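PDB 3ZXK: HIAXHD3 from Humicola insolens, which probably removes arabinofuranosyl side chains from xylan as a family 43 arabinofuranosidase, and has served as a scaffold for engineering endo-xylanase activity. Local coordinates for residues A[60-64]-A[338-342]; A[75-80]-A[433-437]; A[332-336]-A[370-375]. All blocks are in the same frame, centred on the assembly; numbering follows the deposited sequence.

All three contacts lie around the junction between the N-terminal family 43 glycoside hydrolase domain and the C-terminal concanavalin A-like domain. Contacts 1 and 2 cross it: both take one segment from the long loop between strands 54-58 and 87-91, and their centres are about 19 Å apart. Contact 3 pairs strands 334-336 and 372-375, its centre about 12 Å from that of contact 1 and about 17 Å from that of contact 2. It touches both, through D340 N to N370 OD1 (2.7 Å) and Y79 OH to N336 ND2 (2.9 Å). Contacts 2 and 3 share the eight-stranded antiparallel sheet. Along the chain, contact 1 alternates with both others, while contact 3 falls between the segments of contact 2; residues far apart in sequence thus join the domains.

Contact 1: A[60-64]-A[338-342]; sequences VPRLN and NPDTS
R62 lays its extended side chain across N338, with CG 3.5 Å from N338 OD1 and the CB of N338 over one face of the guanidinium. Both segments are irregular loop, closest in backbone at R62 and N338 (CA-CA 6.3 Å). R62 (phi/psi -146/136) and L63 (-71/127) are extended, and N338 (-60/141) and P339 (-77/155) have polyproline-like angles. The chi1 to chi3 angles of R62 are all t, which carries its end to the P339 carbonyl: NH1 donates to P339 O at 2.9 Å and 159°, and NH2 reaches the same P339 O at 3.3 Å. T341 CG2 lies 3.9 Å from R62 NH1. N338, with chi1 m, points its amide at the backbone of L63 and is held at both ends. L63 N donates to N338 OD1 (2.9 Å, 153°), and N338 ND2 donates to L63 O (2.9 Å, 163°), so one side-chain amide pairs with both polar backbone atoms of one residue, as a neighbouring strand would. S39 and D70 also hydrogen-bond that amide. Beyond the interface, D340 OD1 accepts from S342 N at 3.0 Å, an Asx turn. The hydrolase loop thus meets the concanavalin A-like domain through directional side-chain-to-backbone hydrogen bonds: the contact is chiefly polar, with L63 N, L63 O and the P339 carbonyl all satisfied by side chains across the domain boundary.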
ATOM      1  N   VAL A  60       2.052   2.630 -11.210  1.00  3.30           N
ATOM      2  CA  VAL A  60       2.865   1.628 -11.918  1.00  3.43           C
ATOM      3  C   VAL A  60       1.981   0.420 -12.246  1.00  3.77           C
ATOM      4  O   VAL A  60       1.898  -0.543 -11.482  1.00  4.04           O
ATOM      5  CB  VAL A  60       4.128   1.272 -11.102  1.00  3.48           C
ATOM      6  CG1 VAL A  60       5.045   0.334 -11.893  1.00  3.94           C
ATOM      7  CG2 VAL A  60       4.910   2.522 -10.734  1.00  3.93           C
ATOM      8  N   PRO A  61       1.291   0.463 -13.388  1.00  4.13           N
ATOM      9  CA  PRO A  61       0.314  -0.599 -13.660  1.00  4.69           C
ATOM     10  C   PRO A  61       0.909  -1.996 -13.761  1.00  4.51           C
ATOM     11  O   PRO A  61       0.185  -2.962 -13.496  1.00  5.18           O
ATOM     12  CB  PRO A  61      -0.345  -0.162 -14.975  1.00  5.46           C
ATOM     13  CG  PRO A  61       0.458   0.990 -15.507  1.00  5.97           C
ATOM     14  CD  PRO A  61       1.119   1.615 -14.299  1.00  4.68           C
ATOM     15  N   ARG A  62       2.168  -2.118 -14.166  1.00  4.62           N
ATOM     16  CA  ARG A  62       2.867  -3.408 -14.108  1.00  4.51           C
ATOM     17  C   ARG A  62       4.301  -3.048 -13.793  1.00  4.41           C
ATOM     18  O   ARG A  62       4.833  -2.110 -14.385  1.00  5.29           O
ATOM     19  CB  ARG A  62       2.781  -4.152 -15.437  1.00  5.48           C
ATOM     20  CG  ARG A  62       3.513  -5.482 -15.448  1.00  5.32           C
ATOM     21  CD  ARG A  62       3.245  -6.221 -16.751  1.00  6.61           C
ATOM     22  NE  ARG A  62       3.951  -7.504 -16.786  1.00  7.25           N
ATOM     23  CZ  ARG A  62       3.439  -8.653 -16.360  1.00  7.76           C
ATOM     24  NH1 ARG A  62       2.185  -8.698 -15.895  1.00  6.56           N
ATOM     25  NH2 ARG A  62       4.182  -9.758 -16.402  1.00  9.99           N
ATOM     26  N   LEU A  63       4.927  -3.772 -12.873  1.00  4.34           N
ATOM     27  CA  LEU A  63       6.261  -3.418 -12.398  1.00  4.88           C
ATOM     28  C   LEU A  63       7.237  -3.697 -13.523  1.00  5.72           C
ATOM     29  O   LEU A  63       7.263  -4.786 -14.050  1.00  7.49           O
ATOM     30  CB  LEU A  63       6.609  -4.230 -11.132  1.00  5.38           C
ATOM     31  CG  LEU A  63       5.518  -4.183 -10.031  1.00  5.07           C
ATOM     32  CD1 LEU A  63       6.003  -4.880  -8.761  1.00  5.68           C
ATOM     33  CD2 LEU A  63       5.116  -2.751  -9.690  1.00  4.96           C
ATOM     34  N   ASN A  64       8.047  -2.705 -13.884  1.00  5.70           N
ATOM     35  CA  ASN A  64       9.003  -2.815 -14.987  1.00  6.77           C
ATOM     36  C   ASN A  64      10.457  -2.729 -14.536  1.00  7.34           C
ATOM     37  O   ASN A  64      11.322  -2.234 -15.265  1.00  9.46           O
ATOM     38  CB  ASN A  64       8.706  -1.726 -16.028  1.00  7.32           C
ATOM     39  CG  ASN A  64       8.960  -0.304 -15.504  1.00  7.95           C
ATOM     40  OD1 ASN A  64       8.597   0.042 -14.369  1.00  7.61           O
ATOM     41  ND2 ASN A  64       9.556   0.532 -16.353  1.00 10.10           N
ATOM     42  N   ASN A 338       4.223  -9.381 -10.417  1.00  3.55           N
ATOM     43  CA  ASN A 338       3.446  -9.218 -11.633  1.00  3.58           C
ATOM     44  C   ASN A 338       2.714 -10.507 -11.959  1.00  3.84           C
ATOM     45  O   ASN A 338       3.255 -11.620 -11.796  1.00  4.11           O
ATOM     46  CB  ASN A 338       4.324  -8.889 -12.823  1.00  3.92           C
ATOM     47  CG  ASN A 338       4.869  -7.499 -12.781  1.00  4.28           C
ATOM     48  OD1 ASN A 338       4.251  -6.569 -12.249  1.00  4.46           O
ATOM     49  ND2 ASN A 338       6.026  -7.339 -13.381  1.00  4.75           N
ATOM     50  N   PRO A 339       1.471 -10.372 -12.427  1.00  4.11           N
ATOM     51  CA  PRO A 339       0.708 -11.547 -12.798  1.00  4.58           C
ATOM     52  C   PRO A 339       1.148 -12.127 -14.154  1.00  5.49           C
ATOM     53  O   PRO A 339       1.730 -11.400 -14.988  1.00  6.88           O
ATOM     54  CB  PRO A 339      -0.721 -10.988 -12.878  1.00  5.00           C
ATOM     55  CG  PRO A 339      -0.526  -9.597 -13.355  1.00  4.88           C
ATOM     56  CD  PRO A 339       0.692  -9.137 -12.595  1.00  4.14           C
ATOM     57  N   ASP A 340       0.903 -13.419 -14.350  1.00  5.64           N
ATOM     58  CA  ASP A 340       0.933 -14.022 -15.688  1.00  6.74           C
ATOM     59  C   ASP A 340      -0.438 -13.755 -16.330  1.00  6.68           C
ATOM     60  O   ASP A 340      -1.451 -14.370 -15.972  1.00  7.03           O
ATOM     61  CB  ASP A 340       1.230 -15.521 -15.597  1.00  7.60           C
ATOM     62  CG  ASP A 340       1.288 -16.208 -16.959  1.00  9.51           C
ATOM     63  OD1 ASP A 340       0.799 -15.635 -17.965  1.00 11.56           O
ATOM     64  OD2 ASP A 340       1.818 -17.339 -17.013  1.00 11.74           O
ATOM     65  N   THR A 341      -0.460 -12.821 -17.270  1.00  7.13           N
ATOM     66  CA  THR A 341      -1.732 -12.390 -17.827  1.00  6.69           C
ATOM     67  C   THR A 341      -2.398 -13.437 -18.714  1.00  7.25           C
ATOM     68  O   THR A 341      -3.585 -13.330 -18.992  1.00  9.56           O
ATOM     69  CB  THR A 341      -1.581 -11.092 -18.646  1.00  8.49           C
ATOM     70  OG1 THR A 341      -0.708 -11.353 -19.756  1.00  9.85           O
ATOM     71  CG2 THR A 341      -1.017  -9.969 -17.773  1.00  8.69           C
ATOM     72  N   SER A 342      -1.655 -14.459 -19.129  1.00  7.78           N
ATOM     73  CA  SER A 342      -2.220 -15.506 -19.966  1.00  8.05           C
ATOM     74  C   SER A 342      -3.040 -16.500 -19.102  1.00  8.20           C
ATOM     75  O   SER A 342      -3.735 -17.382 -19.650  1.00  9.95           O
ATOM     76  CB  SER A 342      -1.112 -16.257 -20.719  1.00  9.84           C
ATOM     77  OG  SER A 342      -0.404 -17.172 -19.885  1.00 11.15           O
TER

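Contact 2: A[75-80]-A[433-437]; sequences TPGAYV and GWRTA
W434 and V80 form the apolar centre of this inter-domain contact, where a type II' beta turn, P76 to Y79, in the hydrolase domain meets the residues leading into strand 436-448 of the concanavalin A-like domain. V80 CG2 sits over the indole face, 3.7 Å from the centroid of the five-membered ring and 18° off its normal, a CH-pi contact; its nearest ring atom is W434 CE2 at 3.5 Å. W434 takes chi1 m and chi2 111° on a left-handed backbone (64/27), and V80 (67/13, chi1 t) is left-handed too. W434 CB lies 4.1 Å from Y79 CB and 4.2 Å from P76 CB.

The turn closes with Y79 N to P76 O at 3.0 Å; G77 (46/-127) and A78 (-123/28) are its corners, and a cis peptide bond precedes P76. Backbones come closest at P76 and R435 (CA-CA 4.8 Å). Here P76 CA makes a CA-H...O contact of 3.4 Å with W434 O, P76 CB approaches G433 O to 3.2 Å, and P76 CG lies over one face of the R435 guanidinium. The side chain of V80 is about 9 Å from a bound xylopyranose, and the V80 carbonyl accepts from W84 of the glycan pocket, which places the contact beside the substrate-binding region. At the polar edge, T436 OG1 bonds D364, while T436 N donates to T75 OG1, chi1 p, at 3.1 Å and 151°.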
ATOM      1  N   THR A  75      11.020 -18.253  -4.449  1.00  6.91           N
ATOM      2  CA  THR A  75      11.678 -17.371  -3.496  1.00  6.85           C
ATOM      3  C   THR A  75      13.176 -17.300  -3.778  1.00  6.81           C
ATOM      4  O   THR A  75      13.758 -18.278  -4.207  1.00  7.32           O
ATOM      5  CB  THR A  75      11.398 -17.806  -2.049  1.00  6.66           C
ATOM      6  OG1 THR A  75      11.894 -19.146  -1.800  1.00  7.34           O
ATOM      7  CG2 THR A  75       9.904 -17.706  -1.804  1.00  7.44           C
ATOM      8  N   PRO A  76      13.801 -16.147  -3.520  1.00  6.52           N
ATOM      9  CA  PRO A  76      13.239 -14.944  -2.884  1.00  6.76           C
ATOM     10  C   PRO A  76      12.537 -13.971  -3.815  1.00  6.68           C
ATOM     11  O   PRO A  76      12.092 -12.905  -3.369  1.00  6.36           O
ATOM     12  CB  PRO A  76      14.484 -14.314  -2.228  1.00  7.40           C
ATOM     13  CG  PRO A  76      15.591 -14.683  -3.132  1.00  8.24           C
ATOM     14  CD  PRO A  76      15.276 -16.067  -3.642  1.00  7.28           C
ATOM     15  N   GLY A  77      12.372 -14.344  -5.079  1.00  6.54           N
ATOM     16  CA  GLY A  77      11.705 -13.479  -6.055  1.00  6.58           C
ATOM     17  C   GLY A  77      12.218 -12.058  -5.973  1.00  6.58           C
ATOM     18  O   GLY A  77      13.429 -11.838  -6.026  1.00  8.50           O
ATOM     19  N   ALA A  78      11.292 -11.108  -5.832  1.00  5.69           N
ATOM     20  CA  ALA A  78      11.642  -9.723  -5.500  1.00  5.34           C
ATOM     21  C   ALA A  78      10.915  -9.313  -4.213  1.00  4.97           C
ATOM     22  O   ALA A  78      10.605  -8.141  -4.004  1.00  5.32           O
ATOM     23  CB  ALA A  78      11.290  -8.771  -6.650  1.00  5.63           C
ATOM     24  N   TYR A  79      10.627 -10.290  -3.356  1.00  4.30           N
ATOM     25  CA  TYR A  79      10.006 -10.001  -2.067  1.00  4.37           C
ATOM     26  C   TYR A  79      10.732  -8.886  -1.323  1.00  4.27           C
ATOM     27  O   TYR A  79      11.951  -8.960  -1.120  1.00  4.71           O
ATOM     28  CB  TYR A  79       9.911 -11.249  -1.181  1.00  4.57           C
ATOM     29  CG  TYR A  79       8.803 -12.174  -1.569  1.00  4.56           C
ATOM     30  CD1 TYR A  79       7.463 -11.850  -1.279  1.00  4.69           C
ATOM     31  CD2 TYR A  79       9.080 -13.375  -2.210  1.00  4.84           C
ATOM     32  CE1 TYR A  79       6.429 -12.729  -1.621  1.00  4.63           C
ATOM     33  CE2 TYR A  79       8.051 -14.249  -2.592  1.00  4.49           C
ATOM     34  CZ  TYR A  79       6.742 -13.938  -2.277  1.00  4.95           C
ATOM     35  OH  TYR A  79       5.738 -14.801  -2.652  1.00  4.56           O
ATOM     36  N   VAL A  80       9.958  -7.880  -0.886  1.00  4.39           N
ATOM     37  CA  VAL A  80      10.441  -6.774  -0.034  1.00  4.45           C
ATOM     38  C   VAL A  80      11.443  -5.877  -0.788  1.00  4.62           C
ATOM     39  O   VAL A  80      12.128  -5.052  -0.191  1.00  5.26           O
ATOM     40  CB  VAL A  80      10.940  -7.223   1.381  1.00  4.57           C
ATOM     41  CG1 VAL A  80      10.868  -6.076   2.381  1.00  4.87           C
ATOM     42  CG2 VAL A  80      10.164  -8.408   1.893  1.00  4.96           C
ATOM     43  N   GLY A 433      16.828 -12.842   4.012  1.00 13.64           N
ATOM     44  CA  GLY A 433      16.970 -13.139   2.589  1.00 12.37           C
ATOM     45  C   GLY A 433      15.679 -13.481   1.887  1.00 10.34           C
ATOM     46  O   GLY A 433      15.656 -13.530   0.663  1.00 10.13           O
ATOM     47  N   TRP A 434      14.617 -13.766   2.644  1.00  9.39           N
ATOM     48  CA  TRP A 434      13.278 -14.079   2.084  1.00  8.22           C
ATOM     49  C   TRP A 434      13.166 -15.324   1.248  1.00  8.00           C
ATOM     50  O   TRP A 434      12.263 -15.414   0.365  1.00  7.67           O
ATOM     51  CB  TRP A 434      12.707 -12.880   1.328  1.00  7.34           C
ATOM     52  CG  TRP A 434      12.787 -11.656   2.174  1.00  7.32           C
ATOM     53  CD1 TRP A 434      13.603 -10.542   1.994  1.00  8.25           C
ATOM     54  CD2 TRP A 434      12.057 -11.399   3.423  1.00  7.63           C
ATOM     55  NE1 TRP A 434      13.394  -9.634   2.997  1.00  8.27           N
ATOM     56  CE2 TRP A 434      12.497 -10.089   3.894  1.00  7.54           C
ATOM     57  CE3 TRP A 434      11.115 -12.108   4.169  1.00  7.90           C
ATOM     58  CZ2 TRP A 434      11.975  -9.505   5.052  1.00  7.93           C
ATOM     59  CZ3 TRP A 434      10.611 -11.524   5.343  1.00  7.77           C
ATOM     60  CH2 TRP A 434      11.035 -10.249   5.769  1.00  8.48           C
ATOM     61  N   ARG A 435      14.053 -16.296   1.514  1.00  8.58           N
ATOM     62  CA  ARG A 435      13.856 -17.658   1.016  1.00  9.18           C
ATOM     63  C   ARG A 435      12.825 -18.385   1.864  1.00  8.02           C
ATOM     64  O   ARG A 435      12.608 -18.053   3.022  1.00  8.54           O
ATOM     65  CB  ARG A 435      15.178 -18.414   0.993  1.00 11.63           C
ATOM     66  CG  ARG A 435      16.091 -17.927  -0.114  1.00 14.92           C
ATOM     67  CD  ARG A 435      17.521 -18.410   0.039  1.00 21.35           C
ATOM     68  NE  ARG A 435      18.400 -17.725  -0.914  1.00 28.53           N
ATOM     69  CZ  ARG A 435      18.823 -16.464  -0.794  1.00 30.66           C
ATOM     70  NH1 ARG A 435      18.457 -15.712   0.246  1.00 31.06           N
ATOM     71  NH2 ARG A 435      19.614 -15.947  -1.724  1.00 35.82           N
ATOM     72  N   THR A 436      12.142 -19.346   1.278  1.00  8.48           N
ATOM     73  CA  THR A 436      11.171 -20.123   2.038  1.00  8.73           C
ATOM     74  C   THR A 436      11.809 -20.909   3.200  1.00  8.54           C
ATOM     75  O   THR A 436      12.800 -21.626   3.027  1.00 10.68           O
ATOM     76  CB  THR A 436      10.358 -21.045   1.096  1.00  9.18           C
ATOM     77  OG1 THR A 436       9.689 -20.244   0.127  1.00 10.95           O
ATOM     78  CG2 THR A 436       9.290 -21.804   1.854  1.00  9.46           C
ATOM     79  N   ALA A 437      11.224 -20.766   4.387  1.00  7.87           N
ATOM     80  CA  ALA A 437      11.670 -21.520   5.558  1.00  8.45           C
ATOM     81  C   ALA A 437      10.774 -22.725   5.795  1.00  8.93           C
ATOM     82  O   ALA A 437      11.244 -23.753   6.267  1.00 10.27           O
ATOM     83  CB  ALA A 437      11.718 -20.625   6.788  1.00  9.40           C
TER

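Contact 3: A[332-336]-A[370-375]; sequences HWEWN and NTLTRR
N370, left-handed at 68/38, begins 370-375 with its carbonyl O 3.4 Å from W335 CZ3, at the indole edge; its N reaches N336 O through a water, 2.9 and 2.8 Å from it. T371 O accepts from N336 N (2.9 Å, 167°), and T371 OG1 shares a water with N336 ND2, which also hydrogen-bonds Y79 of the hydrolase domain. L372 faces W335 as a non-hydrogen-bonded pair (CA-CA 4.4 Å). With chi1 t and chi2 p, its CD1 lies 3.6 Å from the centroid of the six-membered ring of W335, while CD2 is 4.0 Å from that of W333. T373 pairs with E334 (CA-CA 5.3 Å) in the hydrogen-bonded register: E334 N to T373 O, 2.9 Å; T373 N to E334 O, 2.8 Å. T373 OG1 adds another bond to E334 O at 2.8 Å. R374, chi1 p, covers the W333 face opposite L372, its CD 3.5 Å and its CZ 4.6 Å from the six-membered-ring centroid, a CH-pi and cation-pi arrangement. R375, chi1 m, forms a salt bridge from NH2 to E334 OE2 (2.9 Å), and its NE bonds D16 O. E334 also bonds H58 and bridges to R509. The short strand axes approach to 4.5 Å, their directions 122° apart, so the ladder is strongly twisted. Strand 334-336 also pairs with 38-39, and 372-375 with 509-516: an antiparallel sheet of the concanavalin A-like beta-sandwich, extended by a hydrolase-domain strand.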
ATOM      1  N   HIS A 332      -8.673  -1.740  -5.302  1.00  5.55           N
ATOM      2  CA  HIS A 332      -8.256  -2.411  -4.054  1.00  5.07           C
ATOM      3  C   HIS A 332      -7.354  -3.620  -4.256  1.00  4.67           C
ATOM      4  O   HIS A 332      -6.660  -4.046  -3.322  1.00  5.69           O
ATOM      5  CB  HIS A 332      -9.477  -2.848  -3.245  1.00  5.49           C
ATOM      6  CG  HIS A 332     -10.361  -1.715  -2.841  1.00  6.44           C
ATOM      7  ND1 HIS A 332     -10.081  -0.909  -1.798  1.00  6.71           N
ATOM      8  CD2 HIS A 332     -11.531  -1.234  -3.410  1.00  7.03           C
ATOM      9  CE1 HIS A 332     -11.012   0.042  -1.711  1.00  7.28           C
ATOM     10  NE2 HIS A 332     -11.900  -0.152  -2.703  1.00  6.58           N
ATOM     11  N   TRP A 333      -7.328  -4.189  -5.457  1.00  4.26           N
ATOM     12  CA  TRP A 333      -6.598  -5.443  -5.678  1.00  3.88           C
ATOM     13  C   TRP A 333      -5.223  -5.234  -6.208  1.00  4.18           C
ATOM     14  O   TRP A 333      -4.991  -4.360  -7.073  1.00  4.55           O
ATOM     15  CB  TRP A 333      -7.340  -6.301  -6.672  1.00  4.57           C
ATOM     16  CG  TRP A 333      -8.694  -6.742  -6.212  1.00  4.80           C
ATOM     17  CD1 TRP A 333      -9.936  -6.284  -6.653  1.00  5.64           C
ATOM     18  CD2 TRP A 333      -8.983  -7.805  -5.260  1.00  5.50           C
ATOM     19  NE1 TRP A 333     -10.958  -6.975  -6.023  1.00  7.72           N
ATOM     20  CE2 TRP A 333     -10.437  -7.894  -5.162  1.00  6.32           C
ATOM     21  CE3 TRP A 333      -8.206  -8.647  -4.481  1.00  6.01           C
ATOM     22  CZ2 TRP A 333     -11.067  -8.827  -4.332  1.00  8.32           C
ATOM     23  CZ3 TRP A 333      -8.843  -9.580  -3.653  1.00  8.20           C
ATOM     24  CH2 TRP A 333     -10.247  -9.661  -3.582  1.00  9.32           C
ATOM     25  N   GLU A 334      -4.300  -6.048  -5.689  1.00  3.40           N
ATOM     26  CA  GLU A 334      -2.926  -6.093  -6.192  1.00  3.62           C
ATOM     27  C   GLU A 334      -2.415  -7.509  -6.146  1.00  3.03           C
ATOM     28  O   GLU A 334      -2.621  -8.232  -5.155  1.00  3.69           O
ATOM     29  CB  GLU A 334      -1.984  -5.214  -5.340  1.00  4.45           C
ATOM     30  CG  GLU A 334      -2.250  -3.700  -5.392  1.00  5.24           C
ATOM     31  CD  GLU A 334      -1.685  -2.895  -4.236  1.00  6.05           C
ATOM     32  OE1 GLU A 334      -0.920  -3.418  -3.382  1.00  7.92           O
ATOM     33  OE2 GLU A 334      -1.999  -1.683  -4.172  1.00  7.80           O
ATOM     34  N   TRP A 335      -1.741  -7.920  -7.206  1.00  2.83           N
ATOM     35  CA  TRP A 335      -1.151  -9.246  -7.248  1.00  2.88           C
ATOM     36  C   TRP A 335       0.124  -9.302  -6.442  1.00  2.98           C
ATOM     37  O   TRP A 335       0.785  -8.283  -6.287  1.00  3.36           O
ATOM     38  CB  TRP A 335      -0.791  -9.583  -8.675  1.00  3.18           C
ATOM     39  CG  TRP A 335      -1.919  -9.590  -9.658  1.00  3.10           C
ATOM     40  CD1 TRP A 335      -2.260  -8.596 -10.562  1.00  3.93           C
ATOM     41  CD2 TRP A 335      -2.820 -10.706  -9.928  1.00  3.29           C
ATOM     42  NE1 TRP A 335      -3.335  -8.996 -11.331  1.00  4.22           N
ATOM     43  CE2 TRP A 335      -3.717 -10.252 -10.992  1.00  3.71           C
ATOM     44  CE3 TRP A 335      -3.010 -11.979  -9.366  1.00  3.42           C
ATOM     45  CZ2 TRP A 335      -4.710 -11.067 -11.507  1.00  4.15           C
ATOM     46  CZ3 TRP A 335      -4.022 -12.791  -9.887  1.00  3.26           C
ATOM     47  CH2 TRP A 335      -4.854 -12.339 -10.940  1.00  3.71           C
ATOM     48  N   ASN A 336       0.480 -10.485  -5.928  1.00  3.06           N
ATOM     49  CA  ASN A 336       1.810 -10.724  -5.359  1.00  3.23           C
ATOM     50  C   ASN A 336       2.796 -10.936  -6.526  1.00  3.19           C
ATOM     51  O   ASN A 336       2.738 -11.956  -7.195  1.00  3.40           O
ATOM     52  CB  ASN A 336       1.765 -11.952  -4.444  1.00  3.56           C
ATOM     53  CG  ASN A 336       3.152 -12.415  -4.055  1.00  3.99           C
ATOM     54  OD1 ASN A 336       4.058 -11.595  -3.924  1.00  4.70           O
ATOM     55  ND2 ASN A 336       3.334 -13.716  -3.900  1.00  4.57           N
ATOM     56  N   ASN A 370       0.236 -15.337  -9.512  1.00  3.81           N
ATOM     57  CA  ASN A 370      -1.197 -15.032  -9.576  1.00  3.83           C
ATOM     58  C   ASN A 370      -1.944 -15.248  -8.271  1.00  3.84           C
ATOM     59  O   ASN A 370      -3.081 -15.655  -8.260  1.00  5.01           O
ATOM     60  CB  ASN A 370      -1.895 -15.758 -10.768  1.00  4.20           C
ATOM     61  CG  ASN A 370      -1.457 -15.200 -12.119  1.00  4.86           C
ATOM     62  OD1 ASN A 370      -0.451 -14.481 -12.216  1.00  4.99           O
ATOM     63  ND2 ASN A 370      -2.208 -15.511 -13.164  1.00  4.78           N
ATOM     64  N   THR A 371      -1.305 -14.915  -7.156  1.00  3.44           N
ATOM     65  CA  THR A 371      -2.014 -14.705  -5.899  1.00  3.24           C
ATOM     66  C   THR A 371      -2.508 -13.245  -5.847  1.00  3.48           C
ATOM     67  O   THR A 371      -1.716 -12.325  -5.945  1.00  3.41           O
ATOM     68  CB  THR A 371      -1.112 -15.085  -4.710  1.00  3.77           C
ATOM     69  OG1 THR A 371      -0.772 -16.462  -4.803  1.00  4.09           O
ATOM     70  CG2 THR A 371      -1.816 -14.839  -3.365  1.00  4.04           C
ATOM     71  N   LEU A 372      -3.821 -13.066  -5.727  1.00  3.11           N
ATOM     72  CA  LEU A 372      -4.449 -11.736  -5.792  1.00  3.11           C
ATOM     73  C   LEU A 372      -4.734 -11.311  -4.363  1.00  3.57           C
ATOM     74  O   LEU A 372      -5.368 -12.060  -3.612  1.00  4.29           O
ATOM     75  CB  LEU A 372      -5.753 -11.819  -6.560  1.00  3.72           C
ATOM     76  CG  LEU A 372      -6.398 -10.462  -6.907  1.00  4.24           C
ATOM     77  CD1 LEU A 372      -5.607  -9.617  -7.907  1.00  4.49           C
ATOM     78  CD2 LEU A 372      -7.829 -10.609  -7.427  1.00  5.43           C
ATOM     79  N   THR A 373      -4.283 -10.120  -3.994  1.00  3.52           N
ATOM     80  CA  THR A 373      -4.336  -9.678  -2.596  1.00  4.18           C
ATOM     81  C   THR A 373      -5.012  -8.325  -2.427  1.00  3.82           C
ATOM     82  O   THR A 373      -5.184  -7.528  -3.391  1.00  4.16           O
ATOM     83  CB  THR A 373      -2.931  -9.623  -1.949  1.00  4.57           C
ATOM     84  OG1 THR A 373      -2.197  -8.493  -2.434  1.00  5.18           O
ATOM     85  CG2 THR A 373      -2.136 -10.923  -2.216  1.00  6.03           C
ATOM     86  N   ARG A 374      -5.375  -8.043  -1.189  1.00  3.96           N
ATOM     87  CA  ARG A 374      -5.905  -6.744  -0.834  1.00  4.20           C
ATOM     88  C   ARG A 374      -5.717  -6.476   0.655  1.00  4.60           C
ATOM     89  O   ARG A 374      -5.561  -7.397   1.447  1.00  4.32           O
ATOM     90  CB  ARG A 374      -7.359  -6.568  -1.261  1.00  5.00           C
ATOM     91  CG  ARG A 374      -8.323  -7.518  -0.564  1.00  6.19           C
ATOM     92  CD  ARG A 374      -9.694  -7.410  -1.202  1.00  8.14           C
ATOM     93  NE  ARG A 374     -10.407  -6.215  -0.768  1.00  9.80           N
ATOM     94  CZ  ARG A 374     -11.309  -5.572  -1.507  1.00 10.70           C
ATOM     95  NH1 ARG A 374     -11.573  -5.971  -2.749  1.00 11.17           N
ATOM     96  NH2 ARG A 374     -11.936  -4.518  -1.017  1.00 11.96           N
ATOM     97  N   ARG A 375      -5.711  -5.196   0.997  1.00  4.59           N
ATOM     98  CA  ARG A 375      -5.443  -4.725   2.370  1.00  4.98           C
ATOM     99  C   ARG A 375      -6.580  -5.073   3.302  1.00  5.03           C
ATOM    100  O   ARG A 375      -7.731  -5.052   2.901  1.00  6.44           O
ATOM    101  CB  ARG A 375      -5.204  -3.216   2.383  1.00  5.12           C
ATOM    102  CG  ARG A 375      -3.960  -2.840   1.619  1.00  5.38           C
ATOM    103  CD  ARG A 375      -3.927  -1.350   1.316  1.00  5.62           C
ATOM    104  NE  ARG A 375      -2.745  -1.006   0.522  1.00  6.34           N
ATOM    105  CZ  ARG A 375      -2.634  -1.197  -0.800  1.00  6.02           C
ATOM    106  NH1 ARG A 375      -3.666  -1.685  -1.516  1.00  6.57           N
ATOM    107  NH2 ARG A 375      -1.507  -0.823  -1.422  1.00  6.38           N
TER
HETATM  108  O   HOH W   1      -6.180  -3.006  -0.879  1.00  5.54           O
HETATM  109  O   HOH W   2       1.892 -16.454  -4.159  1.00  4.18           O
HETATM  110  O   HOH W   3       1.463 -14.411  -6.638  1.00  4.47           O
HETATM  111  O   HOH W   4       2.202 -13.232  -9.678  1.00  4.88           O